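Local coordinates for putative hexose oxidase (Nonomuraea sp. ATCC 39727, PDB 5AWV), which is an FAD-dependent oxidoreductase that binds the glycopeptide antibiotic teicoplanin and probably oxidises a sugar of it, at residues R269-Y278 with H329-V337; W292-V301 with I393-G402. One frame throughout, in Å; residues are numbered along the deposited sequence.

Contact 1: R269-Y278 with H329-V337; sequences RLLRNHGEWY and HIEAVIDGV
Arg-269 and Asp-335 supply the charged part of the contact, where the helix 269-278 meets the turn that follows the helix 329-334. NH2 of Arg-269 forms a salt bridge with OD2 of Asp-335; the modelled separation of 2.5 Å is unusually short, so its exact length is doubtful. Guanidinium and carboxylate planes stand 89° apart, so the two groups share one close N-O pair instead of meeting as a flat double pair. O of Asp-335 lies over one face of the guanidinium, 3.4 Å from CZ of Arg-269; the chain, bent at chi2, brings the guanidinium flat against the backbone of the turn. Arg-269 also touches a bound 8-methylnonanoic acid, and both it and Asp-335 belong to sites for N-acetyl-D-glucosamine seen in this protein, though that sugar is not bound at Asp-335 in this chain.

Apolar packing follows along the helices. CD1 of Leu-270 meets CG1 of Val-333 at 3.6 Å, while CB of Leu-270 lies 3.8 Å from CG2 of Val-337, a methyl carried by the last residue of the type II turn from Ile-334 to Val-337. Further on, CB of Ala-332 comes to 3.4 Å from CD1 of Trp-277. The helix axes approach to 7.9 Å at 139°, nearer antiparallel than parallel. Both helices pack on one face of the seven-stranded antiparallel sheet, an arrangement in keeping with the substrate domain of berberine-bridge-type flavoproteins.

Aromatic contacts close the far end. His-329 presents its imidazole edge to the six-membered ring of Trp-277, planes at 73° and centroids 4.2 Å apart, a T-shaped pair with ND1 above the indole face. NE2 of His-329 is hydrogen-bonded to Ser-293, which would help to fix the ring's rotation. CE1 of His-329 also approaches CE2 of Tyr-278 at 3.9 Å.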
loop_
_atom_site.group_PDB
_atom_site.type_symbol
_atom_site.label_atom_id
_atom_site.label_comp_id
_atom_site.label_asym_id
_atom_site.label_seq_id
_atom_site.Cartn_x
_atom_site.Cartn_y
_atom_site.Cartn_z
ATOM N N ARG A 269 -18.627 -21.035 -17.084
ATOM C CA ARG A 269 -18.375 -20.348 -18.333
ATOM C C ARG A 269 -17.791 -18.915 -18.157
ATOM O O ARG A 269 -16.850 -18.513 -18.855
ATOM C CB ARG A 269 -19.655 -20.313 -19.178
ATOM C CG ARG A 269 -19.472 -19.711 -20.536
ATOM C CD ARG A 269 -18.566 -20.566 -21.410
ATOM N NE ARG A 269 -18.347 -19.881 -22.668
ATOM C CZ ARG A 269 -19.254 -19.802 -23.639
ATOM N NH1 ARG A 269 -20.486 -20.340 -23.525
ATOM N NH2 ARG A 269 -18.941 -19.171 -24.757
ATOM N N LEU A 270 -18.357 -18.158 -17.276
ATOM C CA LEU A 270 -17.889 -16.809 -16.955
ATOM C C LEU A 270 -16.371 -16.776 -16.538
ATOM O O LEU A 270 -15.596 -16.009 -17.072
ATOM C CB LEU A 270 -18.742 -16.204 -15.820
ATOM C CG LEU A 270 -18.294 -14.840 -15.252
ATOM C CD1 LEU A 270 -18.319 -13.756 -16.295
ATOM C CD2 LEU A 270 -19.195 -14.419 -14.150
ATOM N N LEU A 271 -16.031 -17.566 -15.546
ATOM C CA LEU A 271 -14.628 -17.631 -15.064
ATOM C C LEU A 271 -13.682 -18.149 -16.109
ATOM O O LEU A 271 -12.580 -17.592 -16.207
ATOM C CB LEU A 271 -14.499 -18.373 -13.747
ATOM C CG LEU A 271 -14.784 -17.519 -12.531
ATOM C CD1 LEU A 271 -16.240 -17.072 -12.436
ATOM C CD2 LEU A 271 -14.341 -18.296 -11.312
ATOM N N ARG A 272 -14.126 -19.077 -17.011
ATOM C CA ARG A 272 -13.290 -19.484 -18.111
ATOM C C ARG A 272 -13.108 -18.396 -19.120
ATOM O O ARG A 272 -12.008 -18.175 -19.586
ATOM C CB ARG A 272 -13.723 -20.790 -18.818
ATOM C CG ARG A 272 -13.790 -21.969 -17.856
ATOM C CD ARG A 272 -14.268 -23.205 -18.550
ATOM N NE ARG A 272 -14.622 -24.236 -17.544
ATOM C CZ ARG A 272 -14.640 -25.541 -17.794
ATOM N NH1 ARG A 272 -14.277 -26.018 -19.029
ATOM N NH2 ARG A 272 -15.013 -26.387 -16.796
ATOM N N ASN A 273 -14.194 -17.764 -19.517
ATOM C CA ASN A 273 -14.156 -16.641 -20.462
ATOM C C ASN A 273 -13.117 -15.552 -20.011
ATOM O O ASN A 273 -12.306 -15.077 -20.775
ATOM C CB ASN A 273 -15.518 -15.942 -20.498
ATOM C CG ASN A 273 -16.584 -16.656 -21.321
ATOM O OD1 ASN A 273 -17.741 -16.258 -21.294
ATOM N ND2 ASN A 273 -16.226 -17.705 -21.977
ATOM N N HIS A 274 -13.320 -15.110 -18.793
ATOM C CA HIS A 274 -12.556 -14.057 -18.167
ATOM C C HIS A 274 -11.097 -14.433 -18.078
ATOM O O HIS A 274 -10.267 -13.685 -18.498
ATOM C CB HIS A 274 -13.117 -13.763 -16.784
ATOM C CG HIS A 274 -12.286 -12.807 -15.975
ATOM N ND1 HIS A 274 -11.308 -13.239 -15.091
ATOM C CD2 HIS A 274 -12.260 -11.452 -15.936
ATOM C CE1 HIS A 274 -10.710 -12.198 -14.543
ATOM N NE2 HIS A 274 -11.290 -11.111 -15.006
ATOM N N GLY A 275 -10.810 -15.608 -17.551
ATOM C CA GLY A 275 -9.434 -16.063 -17.391
ATOM C C GLY A 275 -8.702 -16.239 -18.674
ATOM O O GLY A 275 -7.533 -15.834 -18.782
ATOM N N GLU A 276 -9.360 -16.874 -19.669
ATOM C CA GLU A 276 -8.782 -17.037 -20.989
ATOM C C GLU A 276 -8.525 -15.732 -21.715
ATOM O O GLU A 276 -7.526 -15.600 -22.412
ATOM C CB GLU A 276 -9.617 -18.020 -21.865
ATOM C CG GLU A 276 -9.426 -19.445 -21.280
ATOM C CD GLU A 276 -10.360 -20.533 -21.796
ATOM O OE1 GLU A 276 -10.433 -21.658 -21.183
ATOM O OE2 GLU A 276 -11.029 -20.263 -22.795
ATOM N N TRP A 277 -9.439 -14.769 -21.562
ATOM C CA TRP A 277 -9.229 -13.457 -22.137
ATOM C C TRP A 277 -7.889 -12.834 -21.553
ATOM O O TRP A 277 -7.035 -12.373 -22.304
ATOM C CB TRP A 277 -10.427 -12.516 -21.868
ATOM C CG TRP A 277 -10.279 -11.285 -22.624
ATOM C CD1 TRP A 277 -10.711 -11.004 -23.895
ATOM C CD2 TRP A 277 -9.535 -10.132 -22.182
ATOM N NE1 TRP A 277 -10.295 -9.736 -24.243
ATOM C CE2 TRP A 277 -9.597 -9.180 -23.196
ATOM C CE3 TRP A 277 -8.903 -9.791 -20.954
ATOM C CZ2 TRP A 277 -8.966 -7.928 -23.087
ATOM C CZ3 TRP A 277 -8.299 -8.532 -20.865
ATOM C CH2 TRP A 277 -8.337 -7.629 -21.890
ATOM N N TYR A 278 -7.746 -12.842 -20.251
ATOM C CA TYR A 278 -6.497 -12.383 -19.588
ATOM C C TYR A 278 -5.267 -13.189 -20.034
ATOM O O TYR A 278 -4.226 -12.573 -20.212
ATOM C CB TYR A 278 -6.599 -12.244 -18.042
ATOM C CG TYR A 278 -7.146 -10.913 -17.607
ATOM C CD1 TYR A 278 -6.307 -9.817 -17.502
ATOM C CD2 TYR A 278 -8.499 -10.702 -17.429
ATOM C CE1 TYR A 278 -6.735 -8.564 -17.136
ATOM C CE2 TYR A 278 -8.972 -9.432 -17.086
ATOM C CZ TYR A 278 -8.069 -8.337 -16.908
ATOM O OH TYR A 278 -8.526 -7.063 -16.565
ATOM N N HIS A 329 -13.603 -6.539 -24.734
ATOM C CA HIS A 329 -13.411 -7.196 -23.462
ATOM C C HIS A 329 -14.727 -7.663 -22.814
ATOM O O HIS A 329 -14.849 -8.799 -22.308
ATOM C CB HIS A 329 -12.675 -6.185 -22.492
ATOM C CG HIS A 329 -12.445 -6.710 -21.120
ATOM N ND1 HIS A 329 -11.533 -7.697 -20.840
ATOM C CD2 HIS A 329 -13.025 -6.394 -19.947
ATOM C CE1 HIS A 329 -11.560 -7.962 -19.549
ATOM N NE2 HIS A 329 -12.447 -7.165 -18.984
ATOM N N ILE A 330 -15.725 -6.788 -22.808
ATOM C CA ILE A 330 -16.953 -7.146 -22.159
ATOM C C ILE A 330 -17.593 -8.339 -22.875
ATOM O O ILE A 330 -18.053 -9.326 -22.237
ATOM C CB ILE A 330 -17.959 -5.968 -22.202
ATOM C CG1 ILE A 330 -17.573 -4.875 -21.257
ATOM C CG2 ILE A 330 -19.381 -6.454 -21.866
ATOM C CD1 ILE A 330 -18.275 -3.589 -21.603
ATOM N N GLU A 331 -17.637 -8.295 -24.204
ATOM C CA GLU A 331 -18.289 -9.429 -24.920
ATOM C C GLU A 331 -17.570 -10.741 -24.747
ATOM O O GLU A 331 -18.233 -11.770 -24.653
ATOM C CB GLU A 331 -18.393 -9.176 -26.403
ATOM C CG GLU A 331 -19.481 -8.214 -26.724
ATOM C CD GLU A 331 -20.852 -8.794 -26.385
ATOM O OE1 GLU A 331 -21.223 -9.866 -26.908
ATOM O OE2 GLU A 331 -21.493 -8.176 -25.560
ATOM N N ALA A 332 -16.233 -10.729 -24.695
ATOM C CA ALA A 332 -15.483 -11.920 -24.415
ATOM C C ALA A 332 -15.889 -12.453 -23.073
ATOM O O ALA A 332 -16.010 -13.656 -22.902
ATOM C CB ALA A 332 -13.962 -11.647 -24.453
ATOM N N VAL A 333 -16.011 -11.581 -22.086
ATOM C CA VAL A 333 -16.236 -12.056 -20.737
ATOM C C VAL A 333 -17.667 -12.641 -20.568
ATOM O O VAL A 333 -17.843 -13.637 -19.844
ATOM C CB VAL A 333 -15.966 -10.978 -19.649
ATOM C CG1 VAL A 333 -16.412 -11.428 -18.252
ATOM C CG2 VAL A 333 -14.449 -10.712 -19.507
ATOM N N ILE A 334 -18.655 -11.956 -21.138
ATOM C CA ILE A 334 -20.078 -12.323 -20.914
ATOM C C ILE A 334 -20.641 -13.298 -21.967
ATOM O O ILE A 334 -21.759 -13.693 -21.843
ATOM C CB ILE A 334 -21.001 -11.116 -20.815
ATOM C CG1 ILE A 334 -21.182 -10.407 -22.152
ATOM C CG2 ILE A 334 -20.558 -10.166 -19.702
ATOM C CD1 ILE A 334 -22.185 -9.283 -22.074
ATOM N N ASP A 335 -19.832 -13.780 -22.867
ATOM C CA ASP A 335 -20.285 -14.712 -23.917
ATOM C C ASP A 335 -20.849 -16.003 -23.285
ATOM O O ASP A 335 -20.154 -16.724 -22.566
ATOM C CB ASP A 335 -19.091 -15.099 -24.773
ATOM C CG ASP A 335 -19.458 -15.971 -25.895
ATOM O OD1 ASP A 335 -20.387 -15.622 -26.658
ATOM O OD2 ASP A 335 -18.774 -16.976 -26.041
ATOM N N GLY A 336 -22.133 -16.289 -23.541
ATOM C CA GLY A 336 -22.825 -17.453 -22.949
ATOM C C GLY A 336 -23.150 -17.373 -21.482
ATOM O O GLY A 336 -23.305 -18.424 -20.848
ATOM N N VAL A 337 -23.202 -16.166 -20.928
ATOM C CA VAL A 337 -23.419 -15.935 -19.496
ATOM C C VAL A 337 -24.706 -15.095 -19.356
ATOM O O VAL A 337 -24.669 -13.873 -19.357
ATOM C CB VAL A 337 -22.230 -15.190 -18.798
ATOM C CG1 VAL A 337 -22.470 -14.920 -17.323
ATOM C CG2 VAL A 337 -20.928 -15.985 -18.934
#

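Contact 2: W292-V301 with I393-G402; sequences WSQLMIGNEV and IDYGAVWLIG. With T55 (8-methylnonanoic acid), chain Z.
Over one face of the Trp-399 indole lies CE of Met-296, 3.8 Å from the centroid of the six-membered ring in a CH-pi contact; SD stands farther above the same ring in a Met-aromatic contact. At the edge of this indole, in its plane, NE1 donates to OH of Tyr-395 at 3.0 Å. NE2 of Gln-294 lies obliquely to the indole, 3.6 Å from CE3 of Trp-399, and gives a weak hydrogen bond to SD of Met-296. The edge of Trp-292 faces O of Gly-402, and its NE1 makes a weak, bent bond there (122°). Asn-299 O sits at the edge of the Tyr-395 ring, in its plane, and CB of Tyr-395 lies 3.5 Å from CAD of the 8-methylnonanoic acid.

Beneath these rings the strands 292-298 and 395-402 are neighbours in the seven-stranded antiparallel sheet. Leu-295 and Leu-400, then Ile-297 and Val-398, form hydrogen-bonded pairs. Their side chains share one face, where CD1 of Ile-297 meets CD1 of Leu-400 at 3.8 Å. A water donates to both Ser-293 O and Leu-400 O. Past the ladder, with CG of Asn-299 between the backbone N and the carbonyl carbon (chi1 67°), the amide turns to the other strand, taking the N-H of Gly-396 on OD1 (3.0 Å) and giving ND2 to Asp-394 O (3.1 Å) in a nearly straight bond of 172°.

The bound glycopeptide packs on Trp-292, Gln-294, Met-296 and Trp-399; the last three lie opposite the leucine and isoleucine face. Rings, thioether and neutral amide are consistent with these four residues meeting it by packing.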
loop_
_atom_site.group_PDB
_atom_site.type_symbol
_atom_site.label_atom_id
_atom_site.label_comp_id
_atom_site.label_asym_id
_atom_site.label_seq_id
_atom_site.Cartn_x
_atom_site.Cartn_y
_atom_site.Cartn_z
ATOM N N TRP A 292 -8.016 -2.164 -17.773
ATOM C CA TRP A 292 -8.004 -2.895 -16.543
ATOM C C TRP A 292 -9.413 -3.185 -16.070
ATOM O O TRP A 292 -10.341 -2.418 -16.264
ATOM C CB TRP A 292 -7.311 -2.034 -15.456
ATOM C CG TRP A 292 -7.291 -2.702 -14.089
ATOM C CD1 TRP A 292 -6.383 -3.614 -13.594
ATOM C CD2 TRP A 292 -8.194 -2.431 -13.030
ATOM N NE1 TRP A 292 -6.699 -3.960 -12.325
ATOM C CE2 TRP A 292 -7.797 -3.239 -11.927
ATOM C CE3 TRP A 292 -9.298 -1.596 -12.898
ATOM C CZ2 TRP A 292 -8.521 -3.278 -10.735
ATOM C CZ3 TRP A 292 -10.045 -1.652 -11.708
ATOM C CH2 TRP A 292 -9.621 -2.445 -10.626
ATOM N N SER A 293 -9.550 -4.323 -15.443
ATOM C CA SER A 293 -10.818 -4.714 -14.843
ATOM C C SER A 293 -10.599 -5.568 -13.660
ATOM O O SER A 293 -9.518 -6.136 -13.463
ATOM C CB SER A 293 -11.681 -5.448 -15.891
ATOM O OG SER A 293 -11.108 -6.696 -16.226
ATOM N N GLN A 294 -11.616 -5.646 -12.832
ATOM C CA GLN A 294 -11.603 -6.697 -11.856
ATOM C C GLN A 294 -12.920 -7.385 -11.647
ATOM O O GLN A 294 -13.929 -6.711 -11.529
ATOM C CB GLN A 294 -11.044 -6.203 -10.507
ATOM C CG GLN A 294 -11.792 -5.222 -9.736
ATOM C CD GLN A 294 -11.116 -4.962 -8.346
ATOM O OE1 GLN A 294 -9.945 -5.152 -8.153
ATOM N NE2 GLN A 294 -11.891 -4.526 -7.408
ATOM N N LEU A 295 -12.868 -8.691 -11.600
ATOM C CA LEU A 295 -14.040 -9.513 -11.441
ATOM C C LEU A 295 -14.262 -9.792 -9.994
ATOM O O LEU A 295 -13.511 -10.478 -9.378
ATOM C CB LEU A 295 -13.960 -10.755 -12.334
ATOM C CG LEU A 295 -15.155 -11.757 -12.261
ATOM C CD1 LEU A 295 -16.498 -11.113 -12.652
ATOM C CD2 LEU A 295 -14.907 -12.986 -13.068
ATOM N N MET A 296 -15.339 -9.243 -9.445
ATOM C CA MET A 296 -15.593 -9.301 -8.036
ATOM C C MET A 296 -16.763 -10.267 -7.823
ATOM O O MET A 296 -17.860 -9.978 -8.275
ATOM C CB MET A 296 -15.900 -7.947 -7.526
ATOM C CG MET A 296 -14.743 -6.902 -7.749
ATOM S SD MET A 296 -15.319 -5.193 -7.661
ATOM C CE MET A 296 -15.321 -5.094 -5.901
ATOM N N ILE A 297 -16.472 -11.408 -7.224
ATOM C CA ILE A 297 -17.399 -12.496 -7.076
ATOM C C ILE A 297 -17.724 -12.496 -5.585
ATOM O O ILE A 297 -17.141 -13.241 -4.800
ATOM C CB ILE A 297 -16.848 -13.822 -7.538
ATOM C CG1 ILE A 297 -16.250 -13.745 -8.937
ATOM C CG2 ILE A 297 -17.929 -14.901 -7.487
ATOM C CD1 ILE A 297 -15.391 -14.921 -9.254
ATOM N N GLY A 298 -18.702 -11.670 -5.230
ATOM C CA GLY A 298 -19.062 -11.416 -3.855
ATOM C C GLY A 298 -20.551 -11.613 -3.603
ATOM O O GLY A 298 -21.341 -11.632 -4.548
ATOM N N ASN A 299 -20.912 -11.826 -2.331
ATOM C CA ASN A 299 -22.339 -11.665 -1.940
ATOM C C ASN A 299 -22.713 -10.182 -1.843
ATOM O O ASN A 299 -21.849 -9.262 -1.708
ATOM C CB ASN A 299 -22.735 -12.478 -0.679
ATOM C CG ASN A 299 -22.050 -11.966 0.587
ATOM O OD1 ASN A 299 -20.857 -11.701 0.587
ATOM N ND2 ASN A 299 -22.808 -11.757 1.634
ATOM N N GLU A 300 -24.017 -9.946 -1.975
ATOM C CA GLU A 300 -24.612 -8.577 -1.910
ATOM C C GLU A 300 -24.805 -8.170 -0.454
ATOM O O GLU A 300 -25.409 -8.907 0.312
ATOM C CB GLU A 300 -26.008 -8.515 -2.543
ATOM C CG GLU A 300 -26.251 -9.386 -3.765
ATOM C CD GLU A 300 -26.175 -8.604 -5.056
ATOM O OE1 GLU A 300 -26.950 -7.620 -5.198
ATOM O OE2 GLU A 300 -25.354 -8.998 -5.921
ATOM N N VAL A 301 -24.299 -7.002 -0.089
ATOM C CA VAL A 301 -24.415 -6.469 1.236
ATOM C C VAL A 301 -25.067 -5.061 1.154
ATOM O O VAL A 301 -24.428 -4.105 0.667
ATOM C CB VAL A 301 -23.032 -6.385 1.936
ATOM C CG1 VAL A 301 -23.165 -5.844 3.363
ATOM C CG2 VAL A 301 -22.336 -7.751 1.936
ATOM N N ILE A 393 -22.053 -15.961 6.774
ATOM C CA ILE A 393 -20.920 -15.143 6.346
ATOM C C ILE A 393 -21.435 -13.813 5.949
ATOM O O ILE A 393 -22.252 -13.729 5.022
ATOM C CB ILE A 393 -20.175 -15.783 5.164
ATOM C CG1 ILE A 393 -19.822 -17.209 5.514
ATOM C CG2 ILE A 393 -18.991 -14.879 4.749
ATOM C CD1 ILE A 393 -18.992 -17.299 6.811
ATOM N N ASP A 394 -21.019 -12.763 6.662
ATOM C CA ASP A 394 -21.414 -11.415 6.354
ATOM C C ASP A 394 -20.992 -10.930 4.969
ATOM O O ASP A 394 -21.802 -10.370 4.218
ATOM C CB ASP A 394 -20.875 -10.414 7.396
ATOM C CG ASP A 394 -21.492 -10.590 8.807
ATOM O OD1 ASP A 394 -22.467 -11.338 8.939
ATOM O OD2 ASP A 394 -20.959 -9.995 9.771
ATOM N N TYR A 395 -19.697 -11.068 4.653
ATOM C CA TYR A 395 -19.189 -10.790 3.287
ATOM C C TYR A 395 -18.130 -11.767 2.988
ATOM O O TYR A 395 -17.315 -12.061 3.854
ATOM C CB TYR A 395 -18.587 -9.390 3.154
ATOM C CG TYR A 395 -18.012 -9.112 1.762
ATOM C CD1 TYR A 395 -18.857 -8.945 0.665
ATOM C CD2 TYR A 395 -16.628 -8.957 1.552
ATOM C CE1 TYR A 395 -18.371 -8.712 -0.616
ATOM C CE2 TYR A 395 -16.115 -8.679 0.287
ATOM C CZ TYR A 395 -16.960 -8.590 -0.793
ATOM O OH TYR A 395 -16.473 -8.312 -2.030
ATOM N N GLY A 396 -18.239 -12.383 1.812
ATOM C CA GLY A 396 -17.256 -13.279 1.334
ATOM C C GLY A 396 -17.150 -13.050 -0.156
ATOM O O GLY A 396 -18.188 -12.816 -0.842
ATOM N N ALA A 397 -15.908 -13.085 -0.684
ATOM C CA ALA A 397 -15.712 -12.817 -2.099
ATOM C C ALA A 397 -14.403 -13.399 -2.647
ATOM O O ALA A 397 -13.421 -13.667 -1.867
ATOM C CB ALA A 397 -15.812 -11.331 -2.373
ATOM N N VAL A 398 -14.405 -13.653 -3.957
ATOM C CA VAL A 398 -13.171 -13.874 -4.740
ATOM C C VAL A 398 -13.070 -12.749 -5.740
ATOM O O VAL A 398 -14.025 -12.529 -6.531
ATOM C CB VAL A 398 -13.200 -15.198 -5.472
ATOM C CG1 VAL A 398 -11.929 -15.367 -6.341
ATOM C CG2 VAL A 398 -13.328 -16.299 -4.450
ATOM N N TRP A 399 -11.966 -12.001 -5.711
ATOM C CA TRP A 399 -11.700 -10.939 -6.681
ATOM C C TRP A 399 -10.531 -11.372 -7.591
ATOM O O TRP A 399 -9.503 -11.850 -7.073
ATOM C CB TRP A 399 -11.297 -9.618 -6.001
ATOM C CG TRP A 399 -12.333 -8.977 -5.188
ATOM C CD1 TRP A 399 -13.560 -9.485 -4.847
ATOM C CD2 TRP A 399 -12.247 -7.687 -4.574
ATOM N NE1 TRP A 399 -14.227 -8.595 -4.071
ATOM C CE2 TRP A 399 -13.447 -7.474 -3.891
ATOM C CE3 TRP A 399 -11.274 -6.680 -4.573
ATOM C CZ2 TRP A 399 -13.699 -6.295 -3.174
ATOM C CZ3 TRP A 399 -11.525 -5.493 -3.880
ATOM C CH2 TRP A 399 -12.715 -5.325 -3.168
ATOM N N LEU A 400 -10.712 -11.220 -8.895
ATOM C CA LEU A 400 -9.730 -11.591 -9.882
ATOM C C LEU A 400 -9.333 -10.256 -10.519
ATOM O O LEU A 400 -10.144 -9.596 -11.187
ATOM C CB LEU A 400 -10.321 -12.544 -10.873
ATOM C CG LEU A 400 -10.672 -13.947 -10.297
ATOM C CD1 LEU A 400 -11.952 -14.475 -10.886
ATOM C CD2 LEU A 400 -9.543 -14.910 -10.569
ATOM N N ILE A 401 -8.129 -9.772 -10.188
ATOM C CA ILE A 401 -7.716 -8.391 -10.459
ATOM C C ILE A 401 -6.754 -8.403 -11.612
ATOM O O ILE A 401 -5.737 -9.135 -11.535
ATOM C CB ILE A 401 -7.018 -7.834 -9.182
ATOM C CG1 ILE A 401 -7.924 -7.982 -7.914
ATOM C CG2 ILE A 401 -6.627 -6.396 -9.312
ATOM C CD1 ILE A 401 -7.111 -7.765 -6.618
ATOM N N GLY A 402 -7.084 -7.652 -12.656
ATOM C CA GLY A 402 -6.238 -7.496 -13.862
ATOM C C GLY A 402 -4.810 -7.077 -13.518
ATOM O O GLY A 402 -4.637 -6.197 -12.730
HETATM C CAD T55 Z . -18.980 -7.958 6.343
HETATM C CAE T55 Z . -18.817 -6.489 6.638
HETATM C CAG T55 Z . -18.181 -5.771 5.448
HETATM C CAH T55 Z . -16.733 -6.241 5.267
HETATM C CAI T55 Z . -16.140 -5.710 3.968
HETATM C CAJ T55 Z . -14.688 -6.168 3.810
HETATM C CAK T55 Z . -14.018 -5.262 2.802
HETATM C CAL T55 Z . -12.500 -5.494 2.727
HETATM C CAF T55 Z . -20.187 -5.918 6.932
HETATM C C T55 Z . -11.944 -4.628 1.587
HETATM O O T55 Z . -12.662 -3.848 0.921
HETATM O O HOH W 1 -10.018 -8.937 -13.915
#

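How the contacts relate
From the N terminus the chain runs through helix 264-280, then, after a short connection, strand 291-298, so the first segments of both contacts follow each other. Helix 322-334 then closes contact 1 across 50 intervening residues, and strand 395-402 closes contact 2 over 91. The segments alternate along the chain, so the contacts cross instead of nesting. Contact 1 joins two helices lying on the sheet; contact 2 joins two of its middle strands. Their centres are 16 Å apart, and they touch directly: OH of Tyr-278 probably hydrogen-bonds OG of Ser-293 at 2.6 Å, and CE1 of His-274 packs on CB of Leu-400, tying helix layer to sheet.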